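Local atomic coordinates of Lic12234 (Leptospira interrogans, PDB entry 4TZH), a protein that is of unknown function but belongs to the leucine-rich repeat family and is regarded as a possible virulence factor of this pathogen. Residues A[86-92]-A[108-114]. Numbering follows the deposited sequence.
Sequences LKNLEVL and ELEKLGI. With ZN (zinc ion), chain E.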
ATOM      1  N   LEU A  86     -11.206  -2.264  -0.526  1.00 19.38           N
ATOM      2  CA  LEU A  86     -10.763  -1.132   0.294  1.00 18.89           C
ATOM      3  C   LEU A  86     -10.837   0.162  -0.499  1.00 21.32           C
ATOM      4  O   LEU A  86      -9.838   0.832  -0.746  1.00 20.34           O
ATOM      5  CB  LEU A  86      -9.362  -1.417   0.851  1.00 18.62           C
ATOM      6  CG  LEU A  86      -9.241  -2.704   1.661  1.00 20.80           C
ATOM      7  CD1 LEU A  86      -7.800  -2.904   2.133  1.00 20.97           C
ATOM      8  CD2 LEU A  86     -10.220  -2.724   2.862  1.00 22.71           C
ATOM      9  N   LYS A  87     -12.083   0.512  -0.901  1.00 20.00           N
ATOM     10  CA  LYS A  87     -12.331   1.661  -1.766  1.00 20.82           C
ATOM     11  C   LYS A  87     -12.166   3.004  -1.124  1.00 23.23           C
ATOM     12  O   LYS A  87     -12.186   4.024  -1.833  1.00 22.77           O
ATOM     13  CB  LYS A  87     -13.743   1.574  -2.396  1.00 24.27           C
ATOM     14  CG  LYS A  87     -14.032   0.281  -3.133  1.00 33.06           C
ATOM     15  CD  LYS A  87     -13.199   0.180  -4.382  1.00 35.66           C
ATOM     16  CE  LYS A  87     -13.723  -0.881  -5.302  1.00 33.11           C
ATOM     17  NZ  LYS A  87     -12.698  -1.216  -6.314  1.00 34.38           N
ATOM     18  N   ASN A  88     -12.001   3.025   0.221  1.00 19.29           N
ATOM     19  CA  ASN A  88     -11.818   4.287   0.916  1.00 18.02           C
ATOM     20  C   ASN A  88     -10.351   4.445   1.353  1.00 16.97           C
ATOM     21  O   ASN A  88     -10.001   5.450   1.971  1.00 17.43           O
ATOM     22  CB  ASN A  88     -12.692   4.323   2.128  1.00 19.12           C
ATOM     23  CG  ASN A  88     -14.106   4.631   1.737  1.00 26.42           C
ATOM     24  OD1 ASN A  88     -14.352   5.575   0.979  1.00 23.23           O
ATOM     25  ND2 ASN A  88     -15.034   3.806   2.176  1.00 27.91           N
ATOM     26  N   LEU A  89      -9.491   3.495   0.976  1.00 15.58           N
ATOM     27  CA  LEU A  89      -8.092   3.573   1.390  1.00 14.58           C
ATOM     28  C   LEU A  89      -7.378   4.732   0.725  1.00 15.39           C
ATOM     29  O   LEU A  89      -7.408   4.840  -0.513  1.00 16.37           O
ATOM     30  CB  LEU A  89      -7.427   2.242   1.070  1.00 14.85           C
ATOM     31  CG  LEU A  89      -6.113   1.985   1.815  1.00 18.04           C
ATOM     32  CD1 LEU A  89      -6.376   1.722   3.294  1.00 18.55           C
ATOM     33  CD2 LEU A  89      -5.338   0.809   1.221  1.00 17.41           C
ATOM     34  N   GLU A  90      -6.681   5.562   1.523  1.00 15.59           N
ATOM     35  CA  GLU A  90      -5.989   6.760   1.052  1.00 14.15           C
ATOM     36  C   GLU A  90      -4.482   6.636   1.152  1.00 15.15           C
ATOM     37  O   GLU A  90      -3.767   7.262   0.365  1.00 14.95           O
ATOM     38  CB  GLU A  90      -6.429   7.998   1.870  1.00 16.32           C
ATOM     39  CG  GLU A  90      -7.942   8.244   1.742  1.00 18.09           C
ATOM     40  CD  GLU A  90      -8.480   9.502   2.410  1.00 22.61           C
ATOM     41  OE1 GLU A  90      -7.662  10.329   2.848  1.00 22.92           O
ATOM     42  OE2 GLU A  90      -9.710   9.693   2.468  1.00 20.77           O
ATOM     43  N   VAL A  91      -3.989   5.876   2.146  1.00 14.05           N
ATOM     44  CA  VAL A  91      -2.546   5.751   2.359  1.00 12.95           C
ATOM     45  C   VAL A  91      -2.236   4.287   2.611  1.00 15.78           C
ATOM     46  O   VAL A  91      -2.921   3.655   3.440  1.00 15.03           O
ATOM     47  CB  VAL A  91      -2.088   6.565   3.580  1.00 15.60           C
ATOM     48  CG1 VAL A  91      -0.568   6.414   3.814  1.00 16.37           C
ATOM     49  CG2 VAL A  91      -2.464   8.041   3.420  1.00 15.92           C
ATOM     50  N   LEU A  92      -1.237   3.767   1.912  1.00 13.75           N
ATOM     51  CA  LEU A  92      -0.841   2.370   2.061  1.00 14.14           C
ATOM     52  C   LEU A  92       0.682   2.314   2.215  1.00 13.91           C
ATOM     53  O   LEU A  92       1.420   2.685   1.291  1.00 13.82           O
ATOM     54  CB  LEU A  92      -1.292   1.585   0.835  1.00 14.18           C
ATOM     55  CG  LEU A  92      -0.908   0.115   0.789  1.00 16.65           C
ATOM     56  CD1 LEU A  92      -1.325  -0.635   2.065  1.00 16.29           C
ATOM     57  CD2 LEU A  92      -1.609  -0.562  -0.415  1.00 17.97           C
ATOM     58  N   GLU A 108      -7.333  -1.267  -7.926  1.00 24.23           N
ATOM     59  CA  GLU A 108      -8.733  -1.056  -7.575  1.00 23.30           C
ATOM     60  C   GLU A 108      -8.905  -0.153  -6.371  1.00 23.73           C
ATOM     61  O   GLU A 108     -10.020   0.086  -5.924  1.00 24.33           O
ATOM     62  CB  GLU A 108      -9.457  -2.402  -7.331  1.00 25.53           C
ATOM     63  CG  GLU A 108      -9.669  -3.222  -8.595  1.00 34.86           C
ATOM     64  CD  GLU A 108     -10.602  -2.603  -9.616  1.00 60.72           C
ATOM     65  OE1 GLU A 108     -11.413  -1.730  -9.229  1.00 42.00           O
ATOM     66  OE2 GLU A 108     -10.523  -2.990 -10.804  1.00 67.46           O
ATOM     67  N   LEU A 109      -7.807   0.371  -5.828  1.00 19.71           N
ATOM     68  CA  LEU A 109      -7.851   1.216  -4.625  1.00 18.84           C
ATOM     69  C   LEU A 109      -8.125   2.644  -5.114  1.00 19.57           C
ATOM     70  O   LEU A 109      -7.238   3.495  -5.174  1.00 20.81           O
ATOM     71  CB  LEU A 109      -6.518   1.070  -3.889  1.00 18.66           C
ATOM     72  CG  LEU A 109      -6.207  -0.356  -3.407  1.00 21.01           C
ATOM     73  CD1 LEU A 109      -4.814  -0.459  -2.812  1.00 19.94           C
ATOM     74  CD2 LEU A 109      -7.247  -0.854  -2.435  1.00 22.51           C
ATOM     75  N   GLU A 110      -9.378   2.898  -5.438  1.00 20.41           N
ATOM     76  CA  GLU A 110      -9.800   4.114  -6.090  1.00 23.16           C
ATOM     77  C   GLU A 110      -9.387   5.425  -5.452  1.00 20.85           C
ATOM     78  O   GLU A 110      -9.116   6.391  -6.205  1.00 23.99           O
ATOM     79  CB  GLU A 110     -11.327   4.096  -6.283  1.00 27.18           C
ATOM     80  CG  GLU A 110     -11.730   3.342  -7.537  1.00 45.37           C
ATOM     81  CD  GLU A 110     -13.049   2.598  -7.466  1.00 74.10           C
ATOM     82  OE1 GLU A 110     -14.105   3.259  -7.334  1.00 72.43           O
ATOM     83  OE2 GLU A 110     -13.027   1.354  -7.600  1.00 68.48           O
ATOM     84  N   LYS A 111      -9.333   5.499  -4.105  1.00 18.25           N
ATOM     85  CA  LYS A 111      -9.023   6.772  -3.470  1.00 17.77           C
ATOM     86  C   LYS A 111      -7.550   6.819  -3.035  1.00 18.70           C
ATOM     87  O   LYS A 111      -7.153   7.765  -2.357  1.00 18.71           O
ATOM     88  CB  LYS A 111      -9.895   6.956  -2.231  1.00 18.95           C
ATOM     89  CG  LYS A 111     -11.328   7.387  -2.579  1.00 20.39           C
ATOM     90  CD  LYS A 111     -12.055   7.608  -1.242  1.00 22.43           C
ATOM     91  CE  LYS A 111     -13.487   7.976  -1.450  1.00 26.96           C
ATOM     92  NZ  LYS A 111     -14.113   8.121  -0.113  1.00 26.42           N
ATOM     93  N   LEU A 112      -6.748   5.816  -3.420  1.00 16.32           N
ATOM     94  CA  LEU A 112      -5.362   5.801  -2.909  1.00 16.32           C
ATOM     95  C   LEU A 112      -4.574   6.995  -3.383  1.00 16.72           C
ATOM     96  O   LEU A 112      -4.521   7.256  -4.600  1.00 18.72           O
ATOM     97  CB  LEU A 112      -4.713   4.492  -3.343  1.00 16.39           C
ATOM     98  CG  LEU A 112      -3.392   4.152  -2.629  1.00 17.80           C
ATOM     99  CD1 LEU A 112      -3.612   3.909  -1.151  1.00 19.04           C
ATOM    100  CD2 LEU A 112      -2.730   2.924  -3.256  1.00 18.78           C
ATOM    101  N   GLY A 113      -3.968   7.685  -2.434  1.00 16.16           N
ATOM    102  CA  GLY A 113      -3.194   8.873  -2.741  1.00 16.20           C
ATOM    103  C   GLY A 113      -1.713   8.693  -2.517  1.00 16.50           C
ATOM    104  O   GLY A 113      -0.911   9.307  -3.236  1.00 17.82           O
ATOM    105  N   ILE A 114      -1.336   7.871  -1.526  1.00 15.64           N
ATOM    106  CA  ILE A 114       0.084   7.716  -1.200  1.00 15.29           C
ATOM    107  C   ILE A 114       0.378   6.246  -1.082  1.00 16.40           C
ATOM    108  O   ILE A 114      -0.313   5.527  -0.347  1.00 16.24           O
ATOM    109  CB  ILE A 114       0.385   8.455   0.135  1.00 19.15           C
ATOM    110  CG1 ILE A 114       0.124   9.992  -0.033  1.00 22.14           C
ATOM    111  CG2 ILE A 114       1.849   8.211   0.533  1.00 20.29           C
ATOM    112  CD1 ILE A 114       0.093  10.863   1.182  1.00 38.67           C
TER
HETATM  113 ZN    ZN E 303     -10.316  11.412   3.232  0.75 20.78          ZN
HETATM  114  O   HOH W   1     -11.555   7.699   2.238  1.00 22.21           O
HETATM  115  O   HOH W   2     -12.394  11.240   3.274  1.00 23.49           O
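Leu86 lays its CB against CD2 of Leu109, where two neighbouring coils of the leucine-rich repeat solenoid stack, each entering its short parallel strand through a type I turn (Leu86 to Leu89, Leu109 to Leu112). Lys87, its chain bent about the CB-CG bond (chi2 -68°), reaches over to the next coil, crossing the Glu110 side chain at a slant, and ends among three oxygens. Lys87 NZ donates to the backbone O of Glu108 at 3.0 Å, on a lone pair in the carbonyl plane, and forms salt bridges with Glu108 OE1 and, at 2.9 Å, with Glu110 OE2, met on its anti side and 33° out of the carboxylate plane. Asn88 runs side by side with the extended Lys111 and takes Lys111 NZ on OD1 at 2.8 Å, while its ND2 is held by Lys64 O of the preceding coil. Leu89 turns inward, CD2 touching the CD1 methyls of both Leu109 and Leu112 in the hydrophobic core. Glu90 faces outward and binds a zinc ion through OE2 at 2.0 Å; a water links this oxygen to Asn88 O. The backbone O of Glu90 accepts from two successive amides, Gly113 N at 2.8 Å and Ile114 N at 3.1 Å, the first tilted from the carbonyl plane and the second within it. Val91 pairs with Ile114 as parallel strand neighbours, CG1 beside CB. Leu92 returns to the core, its side chain crossing that of Leu109 at about a right angle, with CD2 against Leu109 CD1, and its N donates to Ile114 O at 3.0 Å.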